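Local coordinates for hypothetical protein (Parabacteroides merdae, PDB 4OO3) that is of unknown function but is probably an oxidoreductase that binds NAD(P) through a Rossmann-fold domain, at residues I15-P19 against V41-T45; A25-V30 against F59-A63; M158-L163 against K365-Y370; V184-H190 against G314-V320; Y285-D289 against V301-W305. All blocks are in the same frame, centred on the assembly; numbering follows the deposited sequence. Where two conformers were deposited one is given.

Contact 1 (I15-P19 against V41-T45)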
# COMPACT_ATOMS: atom_id res chain seq x y z
N ILE A 15 7.49 7.88 18.14
CA ILE A 15 8.31 6.75 18.52
C ILE A 15 8.52 5.93 17.27
O ILE A 15 7.58 5.63 16.56
CB ILE A 15 7.59 5.84 19.53
CG1 ILE A 15 7.23 6.61 20.80
CG2 ILE A 15 8.47 4.63 19.84
CD1 ILE A 15 6.27 5.87 21.71
N THR A 16 9.76 5.56 16.98
CA THR A 16 10.01 4.70 15.85
C THR A 16 10.43 3.35 16.40
O THR A 16 11.47 3.24 17.03
CB THR A 16 11.07 5.30 14.93
OG1 THR A 16 10.71 6.65 14.63
CG2 THR A 16 11.17 4.50 13.63
N LEU A 17 9.61 2.33 16.16
CA LEU A 17 9.82 1.02 16.75
C LEU A 17 10.31 0.01 15.72
O LEU A 17 9.60 -0.30 14.76
CB LEU A 17 8.52 0.52 17.37
CG LEU A 17 8.58 -0.86 18.04
CD1 LEU A 17 9.51 -0.86 19.23
CD2 LEU A 17 7.17 -1.26 18.42
N ASP A 18 11.52 -0.49 15.94
CA ASP A 18 12.13 -1.51 15.10
C ASP A 18 11.95 -1.21 13.61
O ASP A 18 11.35 -2.00 12.89
CB ASP A 18 11.56 -2.88 15.46
CG ASP A 18 12.33 -4.03 14.81
OD1 ASP A 18 13.50 -3.85 14.43
OD2 ASP A 18 11.75 -5.13 14.69
N PRO A 19 12.47 -0.06 13.15
CA PRO A 19 12.33 0.31 11.74
C PRO A 19 13.18 -0.59 10.87
O PRO A 19 14.33 -0.88 11.22
CB PRO A 19 12.85 1.74 11.70
CG PRO A 19 13.84 1.80 12.80
CD PRO A 19 13.28 0.92 13.89
N VAL A 41 13.60 6.50 19.25
CA VAL A 41 13.82 5.25 18.53
C VAL A 41 14.15 4.11 19.50
O VAL A 41 15.01 4.25 20.37
CB VAL A 41 14.99 5.40 17.52
CG1 VAL A 41 15.33 4.07 16.85
CG2 VAL A 41 14.67 6.47 16.47
N TYR A 42 13.46 2.98 19.35
CA TYR A 42 13.75 1.75 20.07
C TYR A 42 13.88 0.61 19.07
O TYR A 42 12.96 0.35 18.29
CB TYR A 42 12.63 1.42 21.06
CG TYR A 42 12.41 2.49 22.10
CD1 TYR A 42 11.62 3.58 21.81
CD2 TYR A 42 13.00 2.41 23.35
CE1 TYR A 42 11.41 4.58 22.74
CE2 TYR A 42 12.79 3.41 24.30
CZ TYR A 42 12.00 4.49 23.98
OH TYR A 42 11.77 5.49 24.88
N ALA A 43 15.00 -0.09 19.11
CA ALA A 43 15.27 -1.12 18.12
C ALA A 43 16.36 -2.06 18.58
O ALA A 43 17.20 -1.68 19.37
CB ALA A 43 15.68 -0.47 16.81
N PRO A 44 16.35 -3.30 18.07
CA PRO A 44 17.54 -4.10 18.29
C PRO A 44 18.71 -3.47 17.54
O PRO A 44 18.51 -2.72 16.58
CB PRO A 44 17.16 -5.46 17.69
CG PRO A 44 16.16 -5.13 16.64
CD PRO A 44 15.40 -3.93 17.13
N THR A 45 19.93 -3.74 18.00
CA THR A 45 21.13 -3.29 17.30
C THR A 45 21.16 -3.95 15.93
O THR A 45 20.59 -5.02 15.75
CB THR A 45 22.41 -3.70 18.05
OG1 THR A 45 22.42 -5.12 18.22
CG2 THR A 45 22.49 -3.03 19.43
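The first beta-alpha-beta unit of a Rossmann fold brings its two strands side by side, and here segments 15-17 and 41-43 of strands 14-17 and 38-43 run parallel, 13° apart, with axes 4.9 Å from each other. Each is an interior strand of the sheet, so its backbone groups are shared between two neighbours. Tyr-42 gives its N to Thr-16 O (3.1 Å) and takes Asp-18 N on its own O (2.9 Å), so one residue satisfies two groups of the facing segment. Thr-16 bonds back to Tyr-40, Ile-15 to Val-91 and Ile-93, and Val-41 to Ile-72 and Tyr-74; Leu-17 O has a weak bond from Gln-94 NE2. Polar ends find partners farther off: Tyr-42 OH bonds to Glu-86, and Asp-18 OD2 to Tyr-104 OH. Thr-16 and Val-41 share the face packed by helix 47-61, whereas Leu-17 and Tyr-42 lie on the face of helix 79-86. Where the strand ends, Asp-18 adopts left-handed backbone angles, and its OD1 rests 3.3 Å from Pro-44 CD.

Contact 2 (A25-V30 against F59-A63)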
# COMPACT_ATOMS: atom_id res chain seq x y z
N ALA A 25 11.36 6.01 7.79
CA ALA A 25 12.00 7.31 7.68
C ALA A 25 11.18 8.30 6.86
O ALA A 25 11.15 9.48 7.17
CB ALA A 25 13.39 7.18 7.08
N LEU A 26 10.49 7.81 5.83
CA LEU A 26 9.75 8.69 4.93
C LEU A 26 8.73 9.55 5.66
O LEU A 26 8.42 10.65 5.23
CB LEU A 26 9.06 7.87 3.83
CG LEU A 26 8.51 8.60 2.60
CD1 LEU A 26 9.53 9.58 2.04
CD2 LEU A 26 8.10 7.59 1.54
N VAL A 27 8.21 9.04 6.78
CA VAL A 27 7.32 9.81 7.63
C VAL A 27 7.95 11.13 8.05
O VAL A 27 7.26 12.14 8.20
CB VAL A 27 6.92 9.01 8.90
CG1 VAL A 27 6.21 9.90 9.92
CG2 VAL A 27 6.04 7.82 8.53
N GLN A 28 9.27 11.11 8.24
CA GLN A 28 10.03 12.27 8.71
C GLN A 28 10.74 13.03 7.59
O GLN A 28 11.57 13.90 7.86
CB GLN A 28 11.06 11.81 9.75
CG GLN A 28 10.45 11.22 11.00
CD GLN A 28 11.51 10.79 11.99
OE1 GLN A 28 12.39 11.58 12.36
NE2 GLN A 28 11.45 9.54 12.41
N LYS A 29 10.41 12.71 6.34
CA LYS A 29 10.97 13.39 5.17
C LYS A 29 10.74 14.90 5.22
O LYS A 29 11.56 15.67 4.71
CB LYS A 29 10.36 12.81 3.89
CG LYS A 29 10.85 13.40 2.57
CD LYS A 29 12.16 12.78 2.12
CE LYS A 29 12.50 13.15 0.69
NZ LYS A 29 13.42 12.17 0.06
N VAL A 30 9.62 15.33 5.80
CA VAL A 30 9.33 16.76 5.93
C VAL A 30 8.95 17.12 7.36
O VAL A 30 8.49 16.28 8.13
CB VAL A 30 8.22 17.23 4.95
CG1 VAL A 30 8.46 16.68 3.55
CG2 VAL A 30 6.85 16.83 5.43
N PHE A 59 18.13 13.54 5.67
CA PHE A 59 17.12 14.59 5.69
C PHE A 59 17.61 15.84 6.44
O PHE A 59 17.33 16.96 6.03
CB PHE A 59 15.80 14.10 6.32
CG PHE A 59 15.20 12.88 5.67
CD1 PHE A 59 15.43 12.57 4.32
CD2 PHE A 59 14.35 12.05 6.40
CE1 PHE A 59 14.86 11.44 3.75
CE2 PHE A 59 13.77 10.93 5.82
CZ PHE A 59 14.02 10.63 4.49
N ASN A 60 18.34 15.63 7.53
CA ASN A 60 18.86 16.75 8.35
C ASN A 60 19.99 17.53 7.68
O ASN A 60 20.25 18.67 8.05
CB ASN A 60 19.39 16.24 9.71
CG ASN A 60 18.28 15.86 10.68
OD1 ASN A 60 17.09 16.02 10.42
ND2 ASN A 60 18.70 15.34 11.83
N THR A 61 20.68 16.92 6.72
CA THR A 61 21.87 17.53 6.10
C THR A 61 21.66 17.90 4.63
O THR A 61 22.61 18.30 3.96
CB THR A 61 23.07 16.56 6.17
OG1 THR A 61 22.69 15.29 5.63
CG2 THR A 61 23.51 16.38 7.61
N ARG A 62 20.43 17.77 4.13
CA ARG A 62 20.17 18.04 2.72
C ARG A 62 20.13 19.54 2.46
O ARG A 62 19.88 20.33 3.36
CB ARG A 62 18.85 17.39 2.28
CG ARG A 62 17.61 18.18 2.64
CD ARG A 62 16.34 17.40 2.37
NE ARG A 62 15.19 18.06 3.00
CZ ARG A 62 14.12 17.45 3.48
NH1 ARG A 62 13.99 16.13 3.40
NH2 ARG A 62 13.15 18.16 4.04
N ALA A 63 20.33 19.91 1.20
CA ALA A 63 20.50 21.30 0.80
C ALA A 63 19.21 22.13 0.88
O ALA A 63 19.25 23.27 1.34
CB ALA A 63 21.09 21.37 -0.60
O HOH W 1 15.64 14.32 1.41
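Arg-62 clasps a single backbone carbonyl with both terminal nitrogens: NH1 lies 2.8 Å and NH2 3.0 Å from Lys-29 O, which sits near the plane of the guanidinium. The same group is held from its own side of the contact, NH2 bonding also to Asn-65 O and NE to Glu-64 O, so the arginine ties its own loop to the turn Leu-26 to Lys-29. A water accepts from Arg-62 NH1 at 3.2 Å and, weakly, from Lys-29 NZ at 3.4 Å; the stronger partner of that ammonium is Glu-396, in a salt bridge. Leu-26 to Lys-29 form a type I turn, with Lys-29 N on Leu-26 O at 3.1 Å, and this bend sets Lys-29 over the ring of Phe-59. Lys-29 CA stands 4.0 Å from the centroid of the Phe-59 ring, a CH-pi contact over the face. At the ring edge, Ala-25 O approaches CE2 of Phe-59 to 3.3 Å, and Ala-25 CB lies 4.0 Å from that same carbon. The Lys-29 carbonyl is thus answered by a cationic side chain, while an aromatic ring packs against the turn: charge and apolar surface together fasten segments 25-30 and 59-63.

Contact 3 (M158-L163 against K365-Y370)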
# COMPACT_ATOMS: atom_id res chain seq x y z
N MSE A 158 -7.36 8.24 -8.84
CA MSE A 158 -8.34 9.24 -8.44
C MSE A 158 -9.30 9.50 -9.57
O MSE A 158 -10.49 9.73 -9.33
CB MSE A 158 -7.69 10.55 -8.01
CG MSE A 158 -6.95 10.36 -6.69
SE MSE A 158 -5.94 11.98 -6.23
CE MSE A 158 -7.45 13.00 -5.50
N LEU A 159 -8.81 9.48 -10.80
CA LEU A 159 -9.68 9.74 -11.95
C LEU A 159 -10.59 8.55 -12.24
O LEU A 159 -11.73 8.71 -12.67
CB LEU A 159 -8.86 10.12 -13.19
CG LEU A 159 -8.21 11.51 -13.10
CD1 LEU A 159 -7.20 11.73 -14.21
CD2 LEU A 159 -9.27 12.60 -13.13
N GLN A 160 -10.09 7.35 -11.98
CA GLN A 160 -10.86 6.13 -12.15
C GLN A 160 -12.06 6.16 -11.20
O GLN A 160 -13.20 5.96 -11.61
CB GLN A 160 -9.98 4.91 -11.88
CG GLN A 160 -10.13 3.80 -12.89
CD GLN A 160 -9.37 2.56 -12.50
OE1 GLN A 160 -8.69 2.53 -11.47
NE2 GLN A 160 -9.47 1.52 -13.31
N ARG A 161 -11.79 6.42 -9.92
CA ARG A 161 -12.84 6.60 -8.91
C ARG A 161 -13.88 7.64 -9.35
O ARG A 161 -15.08 7.39 -9.26
CB ARG A 161 -12.22 7.00 -7.57
CG ARG A 161 -13.19 7.26 -6.42
CD ARG A 161 -12.40 7.39 -5.12
NE ARG A 161 -13.08 8.14 -4.06
CZ ARG A 161 -13.47 7.65 -2.88
NH1 ARG A 161 -13.27 6.37 -2.55
NH2 ARG A 161 -14.06 8.44 -2.01
N GLU A 162 -13.40 8.79 -9.82
CA GLU A 162 -14.29 9.88 -10.22
C GLU A 162 -15.18 9.50 -11.39
O GLU A 162 -16.39 9.69 -11.33
CB GLU A 162 -13.51 11.15 -10.58
CG GLU A 162 -13.74 12.29 -9.60
CD GLU A 162 -15.11 12.93 -9.75
OE1 GLU A 162 -15.55 13.16 -10.90
OE2 GLU A 162 -15.74 13.22 -8.72
N LEU A 163 -14.57 8.94 -12.43
CA LEU A 163 -15.29 8.55 -13.64
C LEU A 163 -16.32 7.44 -13.38
O LEU A 163 -17.39 7.44 -13.99
CB LEU A 163 -14.32 8.13 -14.73
CG LEU A 163 -13.44 9.24 -15.33
CD1 LEU A 163 -12.52 8.64 -16.39
CD2 LEU A 163 -14.28 10.35 -15.93
N LYS A 365 -17.47 18.60 -15.87
CA LYS A 365 -17.48 18.36 -14.42
C LYS A 365 -16.11 17.87 -13.92
O LYS A 365 -15.62 18.33 -12.90
CB LYS A 365 -18.64 17.40 -14.06
CG LYS A 365 -18.39 16.35 -12.98
CD LYS A 365 -18.36 16.92 -11.57
CE LYS A 365 -18.74 15.88 -10.53
NZ LYS A 365 -18.05 14.57 -10.73
N VAL A 366 -15.50 16.95 -14.67
CA VAL A 366 -14.20 16.36 -14.30
C VAL A 366 -13.05 17.37 -14.38
O VAL A 366 -12.14 17.34 -13.55
CB VAL A 366 -13.88 15.13 -15.19
CG1 VAL A 366 -12.50 14.57 -14.88
CG2 VAL A 366 -14.94 14.05 -15.01
N SER A 367 -13.09 18.24 -15.38
CA SER A 367 -12.10 19.31 -15.54
C SER A 367 -12.15 20.31 -14.40
O SER A 367 -11.12 20.87 -14.02
CB SER A 367 -12.34 20.07 -16.85
OG SER A 367 -12.30 19.19 -17.96
N ALA A 368 -13.34 20.55 -13.86
CA ALA A 368 -13.50 21.38 -12.68
C ALA A 368 -12.72 20.78 -11.51
O ALA A 368 -11.95 21.47 -10.85
CB ALA A 368 -14.97 21.53 -12.32
N GLU A 369 -12.91 19.48 -11.28
CA GLU A 369 -12.22 18.76 -10.21
C GLU A 369 -10.71 18.73 -10.46
O GLU A 369 -9.93 19.00 -9.55
CB GLU A 369 -12.71 17.31 -10.11
CG GLU A 369 -14.22 17.10 -9.96
CD GLU A 369 -14.73 17.48 -8.59
OE1 GLU A 369 -14.20 16.94 -7.59
OE2 GLU A 369 -15.66 18.30 -8.52
N TYR A 370 -10.31 18.41 -11.69
CA TYR A 370 -8.89 18.26 -12.04
C TYR A 370 -8.56 19.08 -13.28
O TYR A 370 -8.56 18.56 -14.39
CB TYR A 370 -8.56 16.78 -12.30
CG TYR A 370 -8.96 15.85 -11.18
CD1 TYR A 370 -10.23 15.29 -11.14
CD2 TYR A 370 -8.07 15.54 -10.15
CE1 TYR A 370 -10.61 14.44 -10.12
CE2 TYR A 370 -8.44 14.69 -9.12
CZ TYR A 370 -9.71 14.14 -9.11
OH TYR A 370 -10.09 13.30 -8.09
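Two helices of the C-terminal domain meeting at a steep antiparallel slant, here segments of helices 155-164 and 352-369 with N-to-C directions 143° apart, must bridge the gap between them with side chains. The segment axes come no closer than 11.4 Å, too far for backbone contact, and the chief filler is Tyr-370, the first residue to leave helical geometry at the end of helix 352-369. Its ring reaches into a hollow walled by Met-158, Leu-159 and Glu-162. Leu-159 lays its CD2 over one face, 3.8 Å from the centroid in a CH-pi contact, while Glu-162 CG and the CE of Met-158, a selenomethionine, stand at the ring edge. One helical turn earlier in helix 352-369, Val-366 is the second bump: it lodges between Leu-159 and Leu-163, with its CG1 4.2 Å from Leu-159 CD2 and its CG2 3.9 Å from Leu-163 CD2. The two leucines also touch Leu-342 of strand 341-346, so the seam continues onto the large mixed sheet. Towards solvent, Glu-162 reaches across to a salt bridge with Lys-365 (Glu-162 OE1 to Lys-365 NZ 2.9 Å); the hydrogen bonds within it are weak. Glu-369 brings a like charge near, Glu-369 OE1 lying 4.2 Å from Glu-162 OE2. At the tip of the ring, Tyr-370 OH rests 3.7 Å from Met-158 CB.

Contact 4 (V184-H190 against G314-V320)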
# COMPACT_ATOMS: atom_id res chain seq x y z
N VAL A 184 -10.38 -6.14 -12.28
CA VAL A 184 -9.14 -6.90 -12.46
C VAL A 184 -7.95 -5.96 -12.26
O VAL A 184 -7.89 -4.94 -12.92
CB VAL A 184 -9.07 -7.51 -13.87
CG1 VAL A 184 -7.74 -8.24 -14.07
CG2 VAL A 184 -10.24 -8.47 -14.11
N LYS A 185 -7.03 -6.31 -11.35
CA LYS A 185 -5.79 -5.54 -11.12
C LYS A 185 -4.56 -6.45 -11.02
O LYS A 185 -4.50 -7.34 -10.18
CB LYS A 185 -5.88 -4.71 -9.84
CG LYS A 185 -6.97 -3.67 -9.90
CD LYS A 185 -7.04 -2.80 -8.66
CE LYS A 185 -8.25 -1.88 -8.73
NZ LYS A 185 -8.13 -0.86 -9.80
N GLU A 186 -3.60 -6.21 -11.90
CA GLU A 186 -2.43 -7.08 -12.01
C GLU A 186 -1.17 -6.22 -12.00
O GLU A 186 -1.04 -5.31 -12.81
CB GLU A 186 -2.51 -7.90 -13.29
CG GLU A 186 -3.68 -8.88 -13.32
CD GLU A 186 -3.89 -9.53 -14.67
OE1 GLU A 186 -3.91 -8.81 -15.70
OE2 GLU A 186 -4.05 -10.78 -14.71
N SER A 187 -0.26 -6.52 -11.08
CA SER A 187 0.98 -5.77 -10.95
C SER A 187 2.17 -6.71 -11.07
O SER A 187 2.13 -7.84 -10.60
CB SER A 187 1.05 -5.06 -9.60
OG SER A 187 -0.11 -4.29 -9.38
N VAL A 188 3.23 -6.22 -11.72
CA VAL A 188 4.52 -6.89 -11.75
C VAL A 188 5.54 -5.93 -11.15
O VAL A 188 5.81 -4.87 -11.72
CB VAL A 188 4.94 -7.26 -13.18
CG1 VAL A 188 6.25 -8.04 -13.17
CG2 VAL A 188 3.84 -8.06 -13.86
N HIS A 189 6.09 -6.31 -9.99
CA HIS A 189 7.11 -5.53 -9.30
C HIS A 189 8.45 -6.24 -9.36
O HIS A 189 8.51 -7.40 -9.76
CB HIS A 189 6.70 -5.32 -7.84
CG HIS A 189 5.49 -4.46 -7.68
ND1 HIS A 189 5.53 -3.09 -7.84
CD2 HIS A 189 4.20 -4.77 -7.40
CE1 HIS A 189 4.31 -2.60 -7.66
NE2 HIS A 189 3.49 -3.60 -7.39
N HIS A 190 9.51 -5.55 -8.96
CA HIS A 190 10.86 -6.09 -9.07
C HIS A 190 11.68 -5.91 -7.79
O HIS A 190 11.63 -4.87 -7.16
CB HIS A 190 11.57 -5.49 -10.28
CG HIS A 190 10.91 -5.85 -11.57
ND1 HIS A 190 9.87 -5.12 -12.11
CD2 HIS A 190 11.10 -6.89 -12.41
CE1 HIS A 190 9.47 -5.68 -13.23
NE2 HIS A 190 10.20 -6.76 -13.44
N GLY A 314 10.66 -2.00 -16.65
CA GLY A 314 10.16 -1.46 -15.39
C GLY A 314 8.97 -2.19 -14.81
O GLY A 314 8.53 -3.21 -15.35
N ASP A 315 8.44 -1.66 -13.71
CA ASP A 315 7.26 -2.21 -13.07
C ASP A 315 6.05 -1.96 -13.95
O ASP A 315 5.86 -0.85 -14.45
CB ASP A 315 7.06 -1.57 -11.70
CG ASP A 315 8.18 -1.90 -10.73
OD1 ASP A 315 9.05 -2.74 -11.04
OD2 ASP A 315 8.19 -1.30 -9.64
N THR A 316 5.22 -2.99 -14.13
CA THR A 316 4.03 -2.88 -14.96
C THR A 316 2.75 -2.98 -14.14
O THR A 316 2.74 -3.51 -13.03
CB THR A 316 4.02 -3.95 -16.08
OG1 THR A 316 3.92 -5.26 -15.52
CG2 THR A 316 5.29 -3.86 -16.91
N HIS A 317 1.66 -2.44 -14.70
CA HIS A 317 0.34 -2.56 -14.10
C HIS A 317 -0.76 -2.46 -15.16
O HIS A 317 -0.70 -1.60 -16.04
CB HIS A 317 0.11 -1.50 -13.02
CG HIS A 317 -1.20 -1.63 -12.30
ND1 HIS A 317 -1.37 -2.48 -11.23
CD2 HIS A 317 -2.40 -1.05 -12.52
CE1 HIS A 317 -2.62 -2.40 -10.81
NE2 HIS A 317 -3.27 -1.55 -11.57
N PHE A 318 -1.74 -3.35 -15.06
CA PHE A 318 -2.92 -3.34 -15.92
C PHE A 318 -4.14 -3.57 -15.06
O PHE A 318 -4.12 -4.43 -14.18
CB PHE A 318 -2.85 -4.43 -16.99
CG PHE A 318 -4.18 -4.71 -17.67
CD1 PHE A 318 -4.66 -3.89 -18.68
CD2 PHE A 318 -4.95 -5.81 -17.29
CE1 PHE A 318 -5.86 -4.15 -19.30
CE2 PHE A 318 -6.16 -6.07 -17.91
CZ PHE A 318 -6.61 -5.24 -18.92
N SER A 319 -5.19 -2.80 -15.31
CA SER A 319 -6.45 -2.98 -14.60
C SER A 319 -7.66 -2.63 -15.45
O SER A 319 -7.57 -1.80 -16.37
CB SER A 319 -6.46 -2.14 -13.32
OG SER A 319 -6.48 -0.76 -13.60
N VAL A 320 -8.78 -3.26 -15.11
CA VAL A 320 -10.06 -2.97 -15.74
C VAL A 320 -11.12 -2.91 -14.66
O VAL A 320 -11.10 -3.70 -13.72
CB VAL A 320 -10.48 -4.08 -16.73
CG1 VAL A 320 -11.61 -3.59 -17.61
CG2 VAL A 320 -9.30 -4.53 -17.57
O HOH W 2 -9.65 -1.85 -11.86
O HOH W 3 9.15 -3.00 -8.03
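Gly-314 opens the segment with backbone angles that suit glycine, and its O lies 3.4 Å from His-190 CE1. Asp-315 comes next, its OD1 taking a 2.7 Å hydrogen bond from His-190 ND1, while a water links Asp-315 OD2 to His-190 N. From Thr-316 onward the antiparallel pairing is regular: Thr-316 exchanges backbone bonds with Val-188, N to O at 3.1 Å and O to N at 3.0 Å. His-317, in a non-hydrogen-bonded pair with Ser-187, hydrogen-bonds through ND1 to Ser-187 OG at 2.9 Å. Phe-318 pairs with Glu-186 in the same double fashion as Thr-316, and its ring edge meets Glu-186 OE1. Ser-319 packs its CB 3.8 Å from Lys-185 CG. Val-320 completes the series, Val-320 N to Val-184 O and Val-184 N to Val-320 O each being 2.9 Å. Strand 183-190 stands between strand 316-322 and strand 297-306 in the mixed sheet, with helix 220-231 against the face bearing Lys-185, Ser-187 and His-317; Lys-185 forms a salt bridge there with Glu-230.

Contact 5 (Y285-D289 against V301-W305)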
# COMPACT_ATOMS: atom_id res chain seq x y z
N TYR A 285 7.95 -17.35 -1.93
CA TYR A 285 6.53 -17.23 -2.27
C TYR A 285 6.06 -15.78 -2.25
O TYR A 285 5.18 -15.40 -1.48
CB TYR A 285 5.66 -18.09 -1.34
CG TYR A 285 5.55 -19.55 -1.74
CD1 TYR A 285 6.47 -20.49 -1.27
CD2 TYR A 285 4.52 -19.98 -2.57
CE1 TYR A 285 6.36 -21.83 -1.63
CE2 TYR A 285 4.41 -21.32 -2.93
CZ TYR A 285 5.33 -22.23 -2.46
OH TYR A 285 5.22 -23.55 -2.81
N CYS A 286 6.67 -14.98 -3.12
CA CYS A 286 6.39 -13.55 -3.24
C CYS A 286 5.40 -13.25 -4.38
O CYS A 286 5.25 -12.11 -4.78
CB CYS A 286 7.69 -12.77 -3.47
SG CYS A 286 8.71 -13.37 -4.85
N ASN A 287 4.72 -14.27 -4.89
CA ASN A 287 3.73 -14.08 -5.94
C ASN A 287 2.40 -14.67 -5.49
O ASN A 287 2.37 -15.66 -4.77
CB ASN A 287 4.16 -14.78 -7.23
CG ASN A 287 5.58 -14.44 -7.62
OD1 ASN A 287 5.85 -13.37 -8.14
ND2 ASN A 287 6.49 -15.37 -7.39
N GLY A 288 1.30 -14.04 -5.90
CA GLY A 288 -0.01 -14.61 -5.64
C GLY A 288 -1.12 -13.85 -6.33
O GLY A 288 -0.91 -12.75 -6.83
N ASP A 289 -2.30 -14.46 -6.39
CA ASP A 289 -3.48 -13.77 -6.87
C ASP A 289 -4.73 -14.20 -6.11
O ASP A 289 -4.73 -15.22 -5.43
CB ASP A 289 -3.67 -13.93 -8.39
CG ASP A 289 -3.81 -15.37 -8.84
OD1 ASP A 289 -4.14 -16.25 -8.03
OD2 ASP A 289 -3.61 -15.61 -10.05
N VAL A 301 -7.34 -9.79 -8.11
CA VAL A 301 -6.09 -9.07 -7.92
C VAL A 301 -4.90 -10.01 -8.01
O VAL A 301 -5.00 -11.17 -7.61
CB VAL A 301 -6.04 -8.29 -6.59
CG1 VAL A 301 -7.22 -7.33 -6.51
CG2 VAL A 301 -6.02 -9.23 -5.40
N SER A 302 -3.79 -9.50 -8.52
CA SER A 302 -2.62 -10.32 -8.77
C SER A 302 -1.32 -9.52 -8.61
O SER A 302 -1.24 -8.34 -8.99
CB SER A 302 -2.72 -10.90 -10.18
OG SER A 302 -1.54 -11.57 -10.54
N VAL A 303 -0.30 -10.17 -8.06
CA VAL A 303 1.00 -9.55 -7.84
C VAL A 303 2.11 -10.54 -8.19
O VAL A 303 2.12 -11.66 -7.70
CB VAL A 303 1.19 -9.10 -6.38
CG1 VAL A 303 2.58 -8.51 -6.19
CG2 VAL A 303 0.13 -8.08 -5.98
N ILE A 304 3.03 -10.10 -9.05
CA ILE A 304 4.23 -10.85 -9.36
C ILE A 304 5.46 -10.02 -8.97
O ILE A 304 5.52 -8.82 -9.25
CB ILE A 304 4.29 -11.22 -10.86
CG1 ILE A 304 3.17 -12.22 -11.19
CG2 ILE A 304 5.66 -11.77 -11.23
CD1 ILE A 304 3.05 -12.61 -12.64
N TRP A 305 6.42 -10.67 -8.33
CA TRP A 305 7.71 -10.08 -8.02
C TRP A 305 8.79 -10.83 -8.79
O TRP A 305 9.13 -11.97 -8.47
CB TRP A 305 7.99 -10.15 -6.52
CG TRP A 305 7.32 -9.06 -5.72
CD1 TRP A 305 6.07 -9.09 -5.17
CD2 TRP A 305 7.86 -7.77 -5.41
NE1 TRP A 305 5.80 -7.90 -4.53
CE2 TRP A 305 6.89 -7.08 -4.67
CE3 TRP A 305 9.07 -7.14 -5.71
CZ2 TRP A 305 7.09 -5.78 -4.20
CZ3 TRP A 305 9.27 -5.85 -5.24
CH2 TRP A 305 8.29 -5.18 -4.50
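Trp-305 lays its CB against Cys-286 SG at 3.7 Å, while Cys-286 O meets the indole edge, 3.2 Å from Trp-305 CD1. These residues lie in a beta hairpin, strands 282-294 and 297-306, whose short segments run antiparallel at 162° with axes 4.8 Å apart. The principle it illustrates is that a side chain can take over where regular pairing stops. Gly-288 and Val-303 form a hydrogen-bonded pair, Gly-288 N to Val-303 O at 3.1 Å and Val-303 N to Gly-288 O at 2.9 Å. Next to it, Asp-289 and Ser-302 form a non-hydrogen-bonded pair whose CA atoms come within 4.0 Å. In the other direction strand 282-294 bends away: Cys-286, at phi -97° and psi 14°, departs from extended geometry, and the backbone bond to Trp-305 is replaced by Asn-287 OD1, which accepts from Trp-305 N at 2.8 Å. Asn-287 ND2 bonds to Thr-253 OG1 and Trp-251 O on strand 243-255, so this side chain spans the hairpin and the outer strand. Val-301 and Val-303 pack against helix 220-231. Across the non-hydrogen-bonded pair, Asp-289 CB lies 3.6 Å from Ser-302 CB.

How the contacts relate
The five contacts illustrate how a two-domain dehydrogenase-like chain is assembled from both local and long-range pairings. Contacts 1 and 2 belong to the Rossmann part and alternate along the chain; their centres are 17 Å apart, and Thr-16 meets Gln-28 where they touch. Contacts 4 and 5 share one sheet, their centres 10 Å apart: strands 183-190 and 297-306 are neighbours, Lys-185 O lying 2.8 Å from Ser-302 N and His-189 N 2.7 Å from Ile-304 O. Contact 3 encloses both in sequence and touches contact 4 through Gln-160, beside Lys-185 and Ser-319. Contacts 1 and 2 touch none of these three; contact 2 comes closest, about 14 Å between nearest atoms to contacts 4 and 5. None of the five is tied to a known cofactor or substrate site.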